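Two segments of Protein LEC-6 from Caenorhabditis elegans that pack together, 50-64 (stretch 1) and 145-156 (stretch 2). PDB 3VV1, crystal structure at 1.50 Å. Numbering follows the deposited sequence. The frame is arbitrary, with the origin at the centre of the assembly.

Stretch 1 (50-64) LVLLPTSADSRFHIN
Stretch 2, residues 145-156: IEIEGGVHVHSA

The apolar centre lies on one sheet face, where Leu 50, Leu 52 and Ile 63 of stretch 1 meet Ile 147, Val 151, Val 153 and Ala 156 of stretch 2. Val 151 (chi1 p) sits over one face of the Phe 61 ring (chi1 70°, chi2 87°): Val 151 CB is 4.1 Å from the Phe 61 ring centroid, 29° off the normal, a CH-pi contact, and 3.7 Å from Phe 61 CG. Val 151 CG2 also lies 3.9 Å from Leu 52 CB. In Leu 50 and Leu 52, both m,t, the CA-to-CB bonds point to the same sheet face and the ends come nearer to stretch 2, bringing Leu 50 CD2 to 3.5 Å from Ala 156 CB and 3.7 Å from Ile 147 CD1, and Leu 52 CD2 to 3.6 Å from Val 153 CG2. Ile 63 (m,p) and Ile 147 (m,t) meet through their CG1 atoms at 4.1 Å.

Beneath these side chains the backbones run antiparallel. Strand 60-64 pairs with 145-149 at 172°, axes 4.7 Å apart; strand 50-54 pairs with 151-153 at 155° and 4.5 Å. In the first pair, His 62 N donates to Glu 148 O (2.9 Å), with Glu 148 N returning to His 62 O (3.0 Å), and Asn 64 N donates to Glu 146 O (2.8 Å), with Glu 146 N returning to Asn 64 O (2.9 Å). In the second, Leu 53 N reaches His 152 O at 2.9 Å and His 152 N returns to Leu 53 O at 2.8 Å. Non-hydrogen-bonded pairs alternate with these, Leu 52 with Val 153 and Ile 63 with Ile 147, in extended conformation (phi/psi -133/153 at Leu 52, -128/123 at Ile 147). Between Leu 52 and Val 51 the register slips by one residue, a beta bulge: Val 51 O accepts from both His 154 N (2.8 Å, 137°) and Ser 155 N (3.3 Å, 160°), while Val 51 N donates to Ser 155 O at 2.9 Å. The chain turns a corner at His 154 (phi/psi -77/-44).

Between the ladders, Gly 150 N donates to Arg 60 O (2.8 Å) and Gly 150 O accepts from Thr 55 N (2.9 Å). Gly 149, at phi/psi 102/-154, has no room for a CB, which would fall 2.6 Å from Arg 60 O. A water donates to Asp 58 O (2.8 Å) and Gly 150 O (2.9 Å).

The polar edge lies on the opposite face, at the end carrying His 62, Asn 64, Glu 146 and Glu 148; Val 51 and Leu 53 share that face with Ser 155 and His 152. Asn 64 (chi1 m) donates through ND2 to OE1 of extended Glu 146 (t,t) at 2.9 Å and 174°, adding a side-chain bond to their backbone pair. Glu 148 (m,t) places OE1 near the plane of the His 62 ring (chi1 p), 3.5 Å from His 62 NE2.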

# COMPACT_ATOMS: atom_id res chain seq x y z
N LEU A 50 -7.39 4.09 12.01
CA LEU A 50 -8.28 5.04 11.33
C LEU A 50 -8.38 6.28 12.16
O LEU A 50 -8.49 6.17 13.39
CB LEU A 50 -9.66 4.40 11.25
CG LEU A 50 -9.73 3.12 10.43
CD1 LEU A 50 -11.12 2.53 10.63
CD2 LEU A 50 -9.48 3.40 8.96
N VAL A 51 -8.35 7.45 11.52
CA VAL A 51 -8.72 8.66 12.30
C VAL A 51 -10.05 9.04 11.70
O VAL A 51 -10.15 9.22 10.46
CB VAL A 51 -7.68 9.78 12.11
CG1 VAL A 51 -8.19 11.08 12.81
CG2 VAL A 51 -6.35 9.33 12.75
N LEU A 52 -11.06 9.11 12.55
CA LEU A 52 -12.46 9.20 12.10
C LEU A 52 -13.22 10.27 12.83
O LEU A 52 -12.90 10.65 13.95
CB LEU A 52 -13.20 7.86 12.39
CG LEU A 52 -12.70 6.52 12.01
CD1 LEU A 52 -13.54 5.45 12.64
CD2 LEU A 52 -12.79 6.49 10.46
N LEU A 53 -14.25 10.80 12.17
CA LEU A 53 -15.17 11.76 12.78
C LEU A 53 -16.59 11.24 12.50
O LEU A 53 -17.05 11.32 11.36
CB LEU A 53 -14.97 13.16 12.11
CG LEU A 53 -15.96 14.27 12.42
CD1 LEU A 53 -15.68 14.88 13.75
CD2 LEU A 53 -15.83 15.43 11.41
N PRO A 54 -17.28 10.68 13.51
CA PRO A 54 -18.65 10.24 13.27
C PRO A 54 -19.47 11.48 12.94
O PRO A 54 -19.23 12.55 13.53
CB PRO A 54 -19.08 9.64 14.63
CG PRO A 54 -17.79 9.30 15.32
CD PRO A 54 -16.88 10.44 14.92
N THR A 55 -20.43 11.37 12.01
CA THR A 55 -21.23 12.55 11.58
C THR A 55 -22.69 12.32 11.94
O THR A 55 -23.08 11.22 12.35
CB THR A 55 -21.14 12.79 10.05
OG1 THR A 55 -21.82 11.71 9.39
CG2 THR A 55 -19.68 12.92 9.57
N SER A 56 -23.50 13.38 11.82
CA SER A 56 -24.93 13.29 12.02
C SER A 56 -25.67 12.89 10.74
O SER A 56 -26.88 12.93 10.68
CB SER A 56 -25.43 14.62 12.66
OG SER A 56 -24.50 15.01 13.73
N ALA A 57 -24.95 12.52 9.68
CA ALA A 57 -25.61 12.14 8.40
C ALA A 57 -26.36 10.78 8.46
O ALA A 57 -27.28 10.52 7.68
CB ALA A 57 -24.57 12.11 7.29
N ASP A 58 -25.92 9.92 9.35
CA ASP A 58 -26.62 8.68 9.63
C ASP A 58 -26.42 8.37 11.11
O ASP A 58 -25.42 8.80 11.72
CB ASP A 58 -26.09 7.48 8.79
CG ASP A 58 -27.05 6.27 8.85
OD1 ASP A 58 -28.12 6.34 8.29
OD2 ASP A 58 -26.85 5.29 9.57
N SER A 59 -27.34 7.59 11.67
CA SER A 59 -27.25 7.24 13.08
C SER A 59 -26.28 6.08 13.37
O SER A 59 -26.09 5.73 14.55
CB SER A 59 -28.62 6.85 13.60
OG SER A 59 -29.18 5.79 12.86
N ARG A 60 -25.73 5.48 12.31
CA ARG A 60 -24.74 4.40 12.46
C ARG A 60 -23.60 4.54 11.51
O ARG A 60 -23.76 5.11 10.47
CB ARG A 60 -25.39 3.01 12.19
CG ARG A 60 -26.59 2.77 13.11
CD ARG A 60 -27.15 1.36 12.90
NE ARG A 60 -28.27 1.16 13.82
CZ ARG A 60 -29.03 0.06 13.84
NH1 ARG A 60 -28.78 -0.96 12.99
NH2 ARG A 60 -30.06 -0.02 14.67
N PHE A 61 -22.48 3.86 11.83
CA PHE A 61 -21.45 3.66 10.83
C PHE A 61 -20.84 2.32 11.14
O PHE A 61 -20.93 1.79 12.27
CB PHE A 61 -20.37 4.80 10.80
CG PHE A 61 -19.44 4.84 12.00
CD1 PHE A 61 -18.28 4.08 12.04
CD2 PHE A 61 -19.71 5.72 13.06
CE1 PHE A 61 -17.40 4.19 13.12
CE2 PHE A 61 -18.85 5.81 14.18
CZ PHE A 61 -17.68 5.04 14.19
N HIS A 62 -20.17 1.75 10.16
CA HIS A 62 -19.47 0.48 10.45
C HIS A 62 -18.19 0.35 9.69
O HIS A 62 -17.98 1.01 8.66
CB HIS A 62 -20.39 -0.75 10.22
CG HIS A 62 -20.84 -0.91 8.82
ND1 HIS A 62 -22.02 -0.40 8.36
CD2 HIS A 62 -20.22 -1.50 7.73
CE1 HIS A 62 -22.16 -0.73 7.07
NE2 HIS A 62 -21.06 -1.38 6.68
N ILE A 63 -17.32 -0.53 10.22
CA ILE A 63 -16.12 -0.99 9.51
C ILE A 63 -16.30 -2.48 9.34
O ILE A 63 -16.57 -3.18 10.31
CB ILE A 63 -14.86 -0.71 10.35
CG1 ILE A 63 -14.51 0.79 10.45
CG2 ILE A 63 -13.68 -1.41 9.70
CD1 ILE A 63 -15.17 1.56 11.51
N ASN A 64 -16.16 -2.97 8.11
CA ASN A 64 -16.13 -4.45 7.83
C ASN A 64 -14.74 -4.89 7.42
O ASN A 64 -14.14 -4.26 6.53
CB ASN A 64 -17.08 -4.82 6.70
CG ASN A 64 -18.54 -4.72 7.10
OD1 ASN A 64 -18.89 -4.89 8.27
ND2 ASN A 64 -19.38 -4.38 6.15
N ILE A 145 -11.14 -3.88 3.32
CA ILE A 145 -11.57 -3.08 4.44
C ILE A 145 -12.66 -2.13 3.91
O ILE A 145 -12.40 -1.34 2.98
CB ILE A 145 -10.38 -2.34 5.06
CG1 ILE A 145 -9.40 -3.39 5.69
CG2 ILE A 145 -10.83 -1.30 6.11
CD1 ILE A 145 -8.06 -2.78 5.92
N GLU A 146 -13.87 -2.24 4.49
CA GLU A 146 -15.00 -1.38 4.06
C GLU A 146 -15.42 -0.45 5.19
O GLU A 146 -15.58 -0.91 6.32
CB GLU A 146 -16.15 -2.31 3.65
CG GLU A 146 -17.44 -1.69 3.17
CD GLU A 146 -18.38 -2.81 2.72
OE1 GLU A 146 -18.50 -3.82 3.48
OE2 GLU A 146 -18.99 -2.71 1.61
N ILE A 147 -15.62 0.82 4.90
CA ILE A 147 -16.05 1.78 5.92
C ILE A 147 -17.28 2.47 5.33
O ILE A 147 -17.23 3.04 4.22
CB ILE A 147 -14.94 2.81 6.23
CG1 ILE A 147 -13.66 2.06 6.69
CG2 ILE A 147 -15.47 3.76 7.37
CD1 ILE A 147 -12.46 2.96 6.83
N GLU A 148 -18.40 2.39 6.05
CA GLU A 148 -19.66 2.97 5.53
C GLU A 148 -20.43 3.67 6.62
O GLU A 148 -20.26 3.40 7.82
CB GLU A 148 -20.58 1.86 4.97
CG GLU A 148 -19.92 1.06 3.86
CD GLU A 148 -20.88 0.21 3.04
OE1 GLU A 148 -21.93 -0.22 3.52
OE2 GLU A 148 -20.54 -0.07 1.87
N GLY A 149 -21.33 4.54 6.17
CA GLY A 149 -22.34 5.11 7.10
C GLY A 149 -21.98 6.52 7.53
O GLY A 149 -21.28 7.25 6.79
N GLY A 150 -22.46 6.91 8.71
CA GLY A 150 -22.30 8.32 9.13
C GLY A 150 -20.96 8.57 9.77
O GLY A 150 -20.81 8.68 11.00
N VAL A 151 -19.95 8.62 8.91
CA VAL A 151 -18.57 8.76 9.40
C VAL A 151 -17.73 9.41 8.32
O VAL A 151 -17.90 9.10 7.15
CB VAL A 151 -17.98 7.44 9.88
CG1 VAL A 151 -17.81 6.44 8.71
CG2 VAL A 151 -16.67 7.72 10.67
N HIS A 152 -16.84 10.32 8.75
CA HIS A 152 -15.84 10.88 7.86
C HIS A 152 -14.52 10.23 8.20
O HIS A 152 -14.13 10.19 9.38
CB HIS A 152 -15.78 12.37 8.16
CG HIS A 152 -14.55 13.01 7.57
ND1 HIS A 152 -14.39 13.11 6.22
CD2 HIS A 152 -13.34 13.38 8.15
CE1 HIS A 152 -13.14 13.60 5.98
NE2 HIS A 152 -12.54 13.81 7.16
N VAL A 153 -13.82 9.73 7.18
CA VAL A 153 -12.50 9.12 7.44
C VAL A 153 -11.44 10.17 7.08
O VAL A 153 -11.22 10.51 5.90
CB VAL A 153 -12.31 7.82 6.58
CG1 VAL A 153 -10.94 7.23 6.86
CG2 VAL A 153 -13.38 6.79 6.97
N HIS A 154 -10.71 10.63 8.10
CA HIS A 154 -9.58 11.51 7.85
C HIS A 154 -8.37 10.72 7.34
O HIS A 154 -7.67 11.19 6.41
CB HIS A 154 -9.19 12.24 9.15
CG HIS A 154 -7.86 12.92 9.02
ND1 HIS A 154 -7.66 14.02 8.24
CD2 HIS A 154 -6.63 12.58 9.55
CE1 HIS A 154 -6.34 14.37 8.28
NE2 HIS A 154 -5.71 13.49 9.06
N SER A 155 -8.07 9.56 7.95
CA SER A 155 -6.87 8.78 7.48
C SER A 155 -7.06 7.34 7.75
O SER A 155 -7.82 6.96 8.67
CB SER A 155 -5.56 9.30 8.14
OG SER A 155 -5.58 9.15 9.56
N ALA A 156 -6.43 6.50 6.93
CA ALA A 156 -6.48 5.05 7.12
C ALA A 156 -5.09 4.46 6.83
O ALA A 156 -4.50 4.83 5.78
CB ALA A 156 -7.53 4.44 6.20
O HOH W 1 -22.97 7.72 12.67